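Local coordinates for naphthalene dioxygenase large subunit (Rhodococcus sp., PDB 2B1X), which forms the large subunit of a Rieske-type non-haem iron oxygenase, carrying a [2Fe-2S] cluster and a separate iron ion, at residues 65-70 / 326-331; 197-202 / 332-337. One frame throughout, in Å; residues are numbered along the deposited sequence.

Interaction 1. Residues 65-70 / 326-331; sequences YISEDQ and WHPLGP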
ATOM      1  N   TYR A  65     -18.449   6.927 -12.814  1.00 11.54           N
ATOM      2  CA  TYR A  65     -17.735   7.970 -12.055  1.00 12.53           C
ATOM      3  C   TYR A  65     -17.477   9.278 -12.778  1.00 12.41           C
ATOM      4  O   TYR A  65     -17.305   9.295 -14.008  1.00 13.97           O
ATOM      5  CB  TYR A  65     -16.348   7.449 -11.621  1.00 12.82           C
ATOM      6  CG  TYR A  65     -16.435   6.265 -10.755  1.00 13.07           C
ATOM      7  CD1 TYR A  65     -16.660   5.003 -11.273  1.00 14.04           C
ATOM      8  CD2 TYR A  65     -16.352   6.416  -9.364  1.00 15.32           C
ATOM      9  CE1 TYR A  65     -16.774   3.877 -10.420  1.00 14.90           C
ATOM     10  CE2 TYR A  65     -16.422   5.326  -8.536  1.00 16.31           C
ATOM     11  CZ  TYR A  65     -16.648   4.058  -9.065  1.00 16.95           C
ATOM     12  OH  TYR A  65     -16.770   2.997  -8.188  1.00 22.18           O
ATOM     13  N   ILE A  66     -17.409  10.350 -12.007  1.00 12.22           N
ATOM     14  CA  ILE A  66     -16.603  11.502 -12.381  1.00 12.72           C
ATOM     15  C   ILE A  66     -15.607  11.663 -11.275  1.00 12.96           C
ATOM     16  O   ILE A  66     -15.963  12.037 -10.145  1.00 13.72           O
ATOM     17  CB  ILE A  66     -17.446  12.787 -12.640  1.00 12.35           C
ATOM     18  CG1 ILE A  66     -18.512  12.497 -13.733  1.00 10.59           C
ATOM     19  CG2 ILE A  66     -16.535  13.924 -13.049  1.00 13.06           C
ATOM     20  CD1 ILE A  66     -19.456  13.659 -14.099  1.00 12.10           C
ATOM     21  N   SER A  67     -14.352  11.336 -11.592  1.00 13.16           N
ATOM     22  CA  SER A  67     -13.295  11.226 -10.601  1.00 13.02           C
ATOM     23  C   SER A  67     -13.758  10.370  -9.415  1.00 12.14           C
ATOM     24  O   SER A  67     -14.225   9.283  -9.631  1.00 11.62           O
ATOM     25  CB  SER A  67     -12.744  12.605 -10.199  1.00 12.59           C
ATOM     26  OG  SER A  67     -12.286  13.278 -11.381  1.00 15.13           O
ATOM     27  N   GLU A  68     -13.624  10.850  -8.183  1.00 12.06           N
ATOM     28  CA  GLU A  68     -14.013  10.077  -7.018  1.00 12.55           C
ATOM     29  C   GLU A  68     -15.544  10.059  -6.845  1.00 13.54           C
ATOM     30  O   GLU A  68     -16.069   9.318  -5.991  1.00 15.88           O
ATOM     31  CB  GLU A  68     -13.360  10.664  -5.726  1.00 13.10           C
ATOM     32  CG  GLU A  68     -11.835  10.523  -5.602  1.00 10.48           C
ATOM     33  CD  GLU A  68     -11.063  11.552  -6.408  1.00 11.72           C
ATOM     34  OE1 GLU A  68     -11.635  12.559  -6.857  1.00 11.63           O
ATOM     35  OE2 GLU A  68      -9.851  11.352  -6.607  1.00 12.51           O
ATOM     36  N   ASP A  69     -16.286  10.898  -7.571  1.00 13.68           N
ATOM     37  CA  ASP A  69     -17.745  10.880  -7.384  1.00 13.54           C
ATOM     38  C   ASP A  69     -18.387   9.704  -8.094  1.00 13.59           C
ATOM     39  O   ASP A  69     -18.127   9.455  -9.282  1.00 12.63           O
ATOM     40  CB  ASP A  69     -18.418  12.155  -7.840  1.00 13.57           C
ATOM     41  CG  ASP A  69     -18.256  13.264  -6.837  1.00 14.58           C
ATOM     42  OD1 ASP A  69     -18.786  13.131  -5.701  1.00 13.36           O
ATOM     43  OD2 ASP A  69     -17.587  14.283  -7.109  1.00 17.37           O
ATOM     44  N   GLN A  70     -19.269   9.030  -7.357  1.00 13.43           N
ATOM     45  CA  GLN A  70     -19.891   7.828  -7.816  1.00 13.62           C
ATOM     46  C   GLN A  70     -21.368   8.072  -8.111  1.00 13.41           C
ATOM     47  O   GLN A  70     -22.082   8.604  -7.262  1.00 13.31           O
ATOM     48  CB  GLN A  70     -19.704   6.747  -6.751  1.00 14.08           C
ATOM     49  CG  GLN A  70     -19.966   5.347  -7.261  1.00 16.49           C
ATOM     50  CD  GLN A  70     -19.900   4.324  -6.138  1.00 17.74           C
ATOM     51  OE1 GLN A  70     -20.713   4.366  -5.264  1.00 17.87           O
ATOM     52  NE2 GLN A  70     -18.939   3.409  -6.184  1.00 21.67           N
ATOM     53  N   TRP A 326     -10.057   6.768 -19.610  1.00 11.02           N
ATOM     54  CA  TRP A 326      -8.827   6.820 -18.850  1.00 11.48           C
ATOM     55  C   TRP A 326      -9.265   7.466 -17.550  1.00 11.35           C
ATOM     56  O   TRP A 326      -9.261   8.686 -17.422  1.00 10.90           O
ATOM     57  CB  TRP A 326      -7.741   7.634 -19.579  1.00 11.10           C
ATOM     58  CG  TRP A 326      -7.625   7.309 -21.007  1.00 11.39           C
ATOM     59  CD1 TRP A 326      -7.990   8.107 -22.091  1.00 12.62           C
ATOM     60  CD2 TRP A 326      -7.132   6.083 -21.559  1.00 10.36           C
ATOM     61  NE1 TRP A 326      -7.728   7.436 -23.259  1.00 11.10           N
ATOM     62  CE2 TRP A 326      -7.181   6.205 -22.965  1.00 10.61           C
ATOM     63  CE3 TRP A 326      -6.617   4.888 -20.998  1.00  8.62           C
ATOM     64  CZ2 TRP A 326      -6.775   5.182 -23.827  1.00  8.79           C
ATOM     65  CZ3 TRP A 326      -6.192   3.865 -21.878  1.00 12.06           C
ATOM     66  CH2 TRP A 326      -6.288   4.033 -23.290  1.00 10.43           C
ATOM     67  N   HIS A 327      -9.692   6.638 -16.603  1.00 11.55           N
ATOM     68  CA  HIS A 327     -10.266   7.189 -15.373  1.00 12.91           C
ATOM     69  C   HIS A 327      -9.203   7.685 -14.367  1.00 12.62           C
ATOM     70  O   HIS A 327      -8.371   6.912 -13.928  1.00 14.26           O
ATOM     71  CB  HIS A 327     -11.234   6.199 -14.704  1.00 13.27           C
ATOM     72  CG  HIS A 327     -11.946   6.804 -13.555  1.00 14.30           C
ATOM     73  ND1 HIS A 327     -11.748   6.379 -12.255  1.00 16.48           N
ATOM     74  CD2 HIS A 327     -12.781   7.867 -13.492  1.00  9.53           C
ATOM     75  CE1 HIS A 327     -12.472   7.128 -11.443  1.00 13.11           C
ATOM     76  NE2 HIS A 327     -13.083   8.053 -12.165  1.00 13.55           N
ATOM     77  N   PRO A 328      -9.236   8.960 -13.980  1.00 12.52           N
ATOM     78  CA  PRO A 328      -8.213   9.494 -13.065  1.00 12.23           C
ATOM     79  C   PRO A 328      -8.311   9.033 -11.587  1.00 12.62           C
ATOM     80  O   PRO A 328      -9.322   9.288 -10.872  1.00 12.66           O
ATOM     81  CB  PRO A 328      -8.430  11.018 -13.142  1.00 11.22           C
ATOM     82  CG  PRO A 328      -9.892  11.162 -13.397  1.00 11.70           C
ATOM     83  CD  PRO A 328     -10.227   9.994 -14.370  1.00 11.44           C
ATOM     84  N   LEU A 329      -7.234   8.421 -11.111  1.00 12.11           N
ATOM     85  CA  LEU A 329      -7.212   7.889  -9.740  1.00 11.81           C
ATOM     86  C   LEU A 329      -6.247   8.729  -8.882  1.00 12.10           C
ATOM     87  O   LEU A 329      -6.437   8.873  -7.677  1.00 12.45           O
ATOM     88  CB  LEU A 329      -6.791   6.419  -9.755  1.00 11.76           C
ATOM     89  CG  LEU A 329      -7.831   5.383 -10.167  1.00 12.56           C
ATOM     90  CD1 LEU A 329      -7.243   3.971 -10.015  1.00 13.30           C
ATOM     91  CD2 LEU A 329      -9.111   5.539  -9.309  1.00 12.85           C
ATOM     92  N   GLY A 330      -5.199   9.264  -9.511  1.00 11.74           N
ATOM     93  CA  GLY A 330      -4.250  10.145  -8.821  1.00 10.86           C
ATOM     94  C   GLY A 330      -3.267  10.650  -9.883  1.00 11.04           C
ATOM     95  O   GLY A 330      -3.446  10.339 -11.099  1.00  9.20           O
ATOM     96  N   PRO A 331      -2.279  11.439  -9.462  1.00 10.22           N
ATOM     97  CA  PRO A 331      -1.293  12.005 -10.400  1.00 10.36           C
ATOM     98  C   PRO A 331      -0.590  10.881 -11.173  1.00 11.79           C
ATOM     99  O   PRO A 331      -0.210  11.052 -12.374  1.00 10.28           O
ATOM    100  CB  PRO A 331      -0.296  12.723  -9.484  1.00 10.65           C
ATOM    101  CG  PRO A 331      -0.561  12.139  -8.094  1.00 11.18           C
ATOM    102  CD  PRO A 331      -2.025  11.830  -8.053  1.00  9.93           C
TER
HETATM  103  O   HOH W   1      -8.919  11.563  -9.084  1.00 17.94           O
HETATM  104  O   HOH W   2      -8.715   8.772  -6.482  1.00 21.11           O

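Interaction 2. Residues 197-202 / 332-337; sequences WVIDAN and DKMEVM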
ATOM      1  N   TRP A 197      -9.130  -2.195 -15.157  1.00  9.63           N
ATOM      2  CA  TRP A 197      -7.886  -2.541 -14.462  1.00  9.81           C
ATOM      3  C   TRP A 197      -7.121  -1.251 -14.202  1.00 10.46           C
ATOM      4  O   TRP A 197      -7.426  -0.221 -14.833  1.00 10.21           O
ATOM      5  CB  TRP A 197      -7.064  -3.585 -15.259  1.00  9.24           C
ATOM      6  CG  TRP A 197      -6.325  -3.044 -16.486  1.00  8.86           C
ATOM      7  CD1 TRP A 197      -4.982  -2.738 -16.576  1.00  9.03           C
ATOM      8  CD2 TRP A 197      -6.873  -2.770 -17.783  1.00  9.56           C
ATOM      9  NE1 TRP A 197      -4.674  -2.296 -17.843  1.00  8.64           N
ATOM     10  CE2 TRP A 197      -5.817  -2.285 -18.598  1.00 10.73           C
ATOM     11  CE3 TRP A 197      -8.152  -2.852 -18.336  1.00 10.21           C
ATOM     12  CZ2 TRP A 197      -6.001  -1.916 -19.948  1.00 11.80           C
ATOM     13  CZ3 TRP A 197      -8.330  -2.485 -19.695  1.00 12.24           C
ATOM     14  CH2 TRP A 197      -7.264  -2.031 -20.462  1.00 11.94           C
ATOM     15  N   VAL A 198      -6.133  -1.326 -13.307  1.00 10.48           N
ATOM     16  CA  VAL A 198      -5.358  -0.170 -12.834  1.00 10.90           C
ATOM     17  C   VAL A 198      -3.955  -0.093 -13.460  1.00 11.34           C
ATOM     18  O   VAL A 198      -3.223  -1.076 -13.461  1.00 11.06           O
ATOM     19  CB  VAL A 198      -5.240  -0.224 -11.306  1.00 11.56           C
ATOM     20  CG1 VAL A 198      -4.306   0.889 -10.763  1.00 14.31           C
ATOM     21  CG2 VAL A 198      -6.636  -0.139 -10.688  1.00 11.99           C
ATOM     22  N   ILE A 199      -3.599   1.071 -14.009  1.00 11.16           N
ATOM     23  CA  ILE A 199      -2.280   1.278 -14.610  1.00 11.17           C
ATOM     24  C   ILE A 199      -1.671   2.410 -13.773  1.00 11.54           C
ATOM     25  O   ILE A 199      -2.319   3.439 -13.558  1.00 11.03           O
ATOM     26  CB  ILE A 199      -2.365   1.686 -16.134  1.00 11.37           C
ATOM     27  CG1 ILE A 199      -2.945   0.559 -17.013  1.00  9.74           C
ATOM     28  CG2 ILE A 199      -0.962   2.017 -16.685  1.00 10.82           C
ATOM     29  CD1 ILE A 199      -3.092   0.995 -18.519  1.00 13.15           C
ATOM     30  N   ASP A 200      -0.435   2.228 -13.308  1.00 11.68           N
ATOM     31  CA  ASP A 200       0.277   3.286 -12.599  1.00 11.59           C
ATOM     32  C   ASP A 200       0.820   4.345 -13.582  1.00 11.36           C
ATOM     33  O   ASP A 200       2.034   4.507 -13.718  1.00 10.65           O
ATOM     34  CB  ASP A 200       1.371   2.690 -11.675  1.00 12.21           C
ATOM     35  CG  ASP A 200       2.201   1.569 -12.357  1.00 16.05           C
ATOM     36  OD1 ASP A 200       1.721   0.943 -13.344  1.00 15.12           O
ATOM     37  OD2 ASP A 200       3.352   1.258 -11.946  1.00 19.12           O
ATOM     38  N   ALA A 201      -0.098   5.043 -14.290  1.00 11.17           N
ATOM     39  CA  ALA A 201       0.240   6.133 -15.207  1.00  9.89           C
ATOM     40  C   ALA A 201      -0.776   7.263 -15.057  1.00 10.12           C
ATOM     41  O   ALA A 201      -1.917   7.055 -14.601  1.00  8.94           O
ATOM     42  CB  ALA A 201       0.213   5.621 -16.663  1.00 10.87           C
ATOM     43  N   ASN A 202      -0.404   8.465 -15.487  1.00 10.11           N
ATOM     44  CA  ASN A 202      -1.369   9.555 -15.525  1.00 10.25           C
ATOM     45  C   ASN A 202      -2.343   9.327 -16.689  1.00 10.37           C
ATOM     46  O   ASN A 202      -1.923   8.894 -17.796  1.00  9.84           O
ATOM     47  CB  ASN A 202      -0.673  10.910 -15.668  1.00 10.18           C
ATOM     48  CG  ASN A 202      -1.628  12.075 -15.438  1.00 10.09           C
ATOM     49  OD1 ASN A 202      -2.078  12.702 -16.374  1.00 10.10           O
ATOM     50  ND2 ASN A 202      -1.937  12.353 -14.188  1.00  8.53           N
ATOM     51  N   ASP A 332      -0.455   9.723 -10.513  1.00 11.49           N
ATOM     52  CA  ASP A 332       0.347   8.666 -11.097  1.00 12.61           C
ATOM     53  C   ASP A 332      -0.400   7.356 -11.255  1.00 12.41           C
ATOM     54  O   ASP A 332       0.219   6.291 -11.332  1.00 12.34           O
ATOM     55  CB  ASP A 332       1.637   8.454 -10.288  1.00 12.30           C
ATOM     56  CG  ASP A 332       1.367   8.172  -8.859  1.00 16.66           C
ATOM     57  OD1 ASP A 332       0.169   8.029  -8.481  1.00 18.09           O
ATOM     58  OD2 ASP A 332       2.308   8.125  -8.030  1.00 21.89           O
ATOM     59  N   LYS A 333      -1.727   7.436 -11.335  1.00 12.48           N
ATOM     60  CA  LYS A 333      -2.538   6.238 -11.352  1.00 13.53           C
ATOM     61  C   LYS A 333      -3.848   6.428 -12.121  1.00 12.26           C
ATOM     62  O   LYS A 333      -4.478   7.463 -12.042  1.00 11.02           O
ATOM     63  CB  LYS A 333      -2.805   5.820  -9.901  1.00 14.35           C
ATOM     64  CG  LYS A 333      -3.273   4.366  -9.712  1.00 19.31           C
ATOM     65  CD  LYS A 333      -3.540   4.077  -8.218  1.00 25.41           C
ATOM     66  CE  LYS A 333      -4.232   2.737  -7.999  1.00 29.20           C
ATOM     67  NZ  LYS A 333      -4.413   2.378  -6.508  1.00 35.55           N
ATOM     68  N   MET A 334      -4.231   5.450 -12.931  1.00 11.57           N
ATOM     69  CA  MET A 334      -5.529   5.547 -13.565  1.00 11.39           C
ATOM     70  C   MET A 334      -6.195   4.181 -13.606  1.00 11.51           C
ATOM     71  O   MET A 334      -5.517   3.161 -13.434  1.00 11.11           O
ATOM     72  CB  MET A 334      -5.377   6.167 -14.965  1.00 12.02           C
ATOM     73  CG  MET A 334      -4.638   5.234 -15.980  1.00 13.78           C
ATOM     74  SD  MET A 334      -5.045   5.676 -17.700  1.00 15.16           S
ATOM     75  CE  MET A 334      -3.462   5.345 -18.485  1.00 13.16           C
ATOM     76  N   GLU A 335      -7.506   4.161 -13.845  1.00 10.81           N
ATOM     77  CA  GLU A 335      -8.231   2.898 -14.077  1.00 11.41           C
ATOM     78  C   GLU A 335      -8.739   2.971 -15.509  1.00 11.67           C
ATOM     79  O   GLU A 335      -9.432   3.930 -15.853  1.00 11.91           O
ATOM     80  CB  GLU A 335      -9.395   2.726 -13.090  1.00 10.44           C
ATOM     81  CG  GLU A 335     -10.257   1.458 -13.257  1.00 13.71           C
ATOM     82  CD  GLU A 335     -11.293   1.283 -12.136  1.00 17.44           C
ATOM     83  OE1 GLU A 335     -11.178   1.926 -11.069  1.00 19.76           O
ATOM     84  OE2 GLU A 335     -12.234   0.498 -12.289  1.00 20.08           O
ATOM     85  N   VAL A 336      -8.324   2.025 -16.348  1.00 10.43           N
ATOM     86  CA  VAL A 336      -8.836   1.949 -17.702  1.00 10.92           C
ATOM     87  C   VAL A 336     -10.174   1.229 -17.619  1.00 10.71           C
ATOM     88  O   VAL A 336     -10.312   0.276 -16.839  1.00 10.10           O
ATOM     89  CB  VAL A 336      -7.906   1.185 -18.656  1.00 10.23           C
ATOM     90  CG1 VAL A 336      -8.460   1.224 -20.135  1.00 10.18           C
ATOM     91  CG2 VAL A 336      -6.479   1.739 -18.599  1.00 10.02           C
ATOM     92  N   MET A 337     -11.163   1.751 -18.340  1.00 10.37           N
ATOM     93  CA  MET A 337     -12.430   1.011 -18.607  1.00 10.78           C
ATOM     94  C   MET A 337     -12.542   0.847 -20.108  1.00 10.93           C
ATOM     95  O   MET A 337     -12.833   1.824 -20.802  1.00 11.76           O
ATOM     96  CB  MET A 337     -13.650   1.756 -18.041  1.00  9.96           C
ATOM     97  CG  MET A 337     -13.384   2.230 -16.565  1.00 12.62           C
ATOM     98  SD  MET A 337     -14.894   2.582 -15.676  1.00 19.44           S
ATOM     99  CE  MET A 337     -14.223   3.311 -14.134  1.00 16.39           C
TER

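Interaction 1. Residues 65-70 / 326-331
His327 reaches from its strand to the tip of the hairpin made by residues 65-70 and meets Tyr65 and Ser67 there. Its CB already points at the hairpin, and CG lies anti to the backbone N (chi1 -173°). Followed outward from CB, the ring first comes near the hairpin at CD2, 4.0 Å from Tyr65 CB. CE1 on the other branch lies 3.3 Å from Ser67 O and is also near Tyr65 CB. The tip, NE2, goes furthest in: it is 3.4 Å from Tyr65 CB and donates a weak, bent hydrogen bond of 3.0 Å to Ser67 O, which sits at the ring edge in the imidazole plane. The side chains of Tyr65 and His327 cross at about a right angle, yet the planes of their rings are inclined at 47°. The phenol end of Tyr65 leads away, and its OH takes a bond from Gln70 NE2 and is hydrogen-bonded to Asp127 of a small-subunit chain. Beside the histidine, Pro328 CG rests 3.8 Å from Ser67 OG. Glu68 is linked to the strand through water: OE2 accepts from two waters, one of which donates on to Pro328 O and the other to Leu329 O, while OE1 forms a salt bridge with Arg38. Ile66 to Asp69 make a type II' turn, closed by Asp69 N to Ile66 O at 2.8 Å. This is a two-residue beta-hairpin of the Rieske domain docked by its turn on a strand of the catalytic domain's antiparallel sheet.

Interaction 2. Residues 197-202 / 332-337
The indole of Trp197 has Val336 over one face: CB stands 3.7 Å from the centroid of the six-membered ring, a CH-pi contact only 9° off the normal. Val336 CG1 sits nearest CH2, at 3.5 Å, and NE1 of the indole makes a weak hydrogen bond to His166 O of a small subunit. The other branch, Val336 CG2, presses on Ile199 CD1 at 3.5 Å, a tight pair. Met334 continues this apolar row, its CG near Ile199 CB and its CE 4.1 Å from Ala201 CB; Trp326 packs against Met334 and Val336. On the opposite sheet face, Val198 CG1 is squeezed to 3.3 Å against CE of the extended Lys333 chain, and Glu335 OE2 forms a salt bridge with Arg196. Between the strands, Trp197 and Val336 exchange two backbone hydrogen bonds, as do Ile199 and Met334, the shortest being Met334 N to Ile199 O at 2.8 Å. Val198 and Glu335 form the non-hydrogen-bonded pair between them, with CA atoms 4.4 Å apart. The pairing ends where Asp200 centres an inverse gamma turn. This is twisted antiparallel pairing at the border, within this chain, of the sheet of a Bet v 1-like catalytic domain.

From the N terminus, the chain first passes the hairpin 65-70 in the Rieske region, then strand 188-199, and much later reaches strands 318-330 and 333-343. Interaction 1 closes a loop of 255 residues and interaction 2 one of 129. Their segments alternate, so the two loops cross rather than nest. Because 326-331 leads directly into 332-337, with Leu329 and Gly330 forming a classic beta bulge opposite Lys333, a single hairpin serves both contacts, whose centres lie about 10 Å apart. His327 N to Glu335 O and Asn202 ND2 to Pro331 O join them directly. Together they tie the Rieske sheet to the catalytic sheet, including strand 188-199, outermost within this chain.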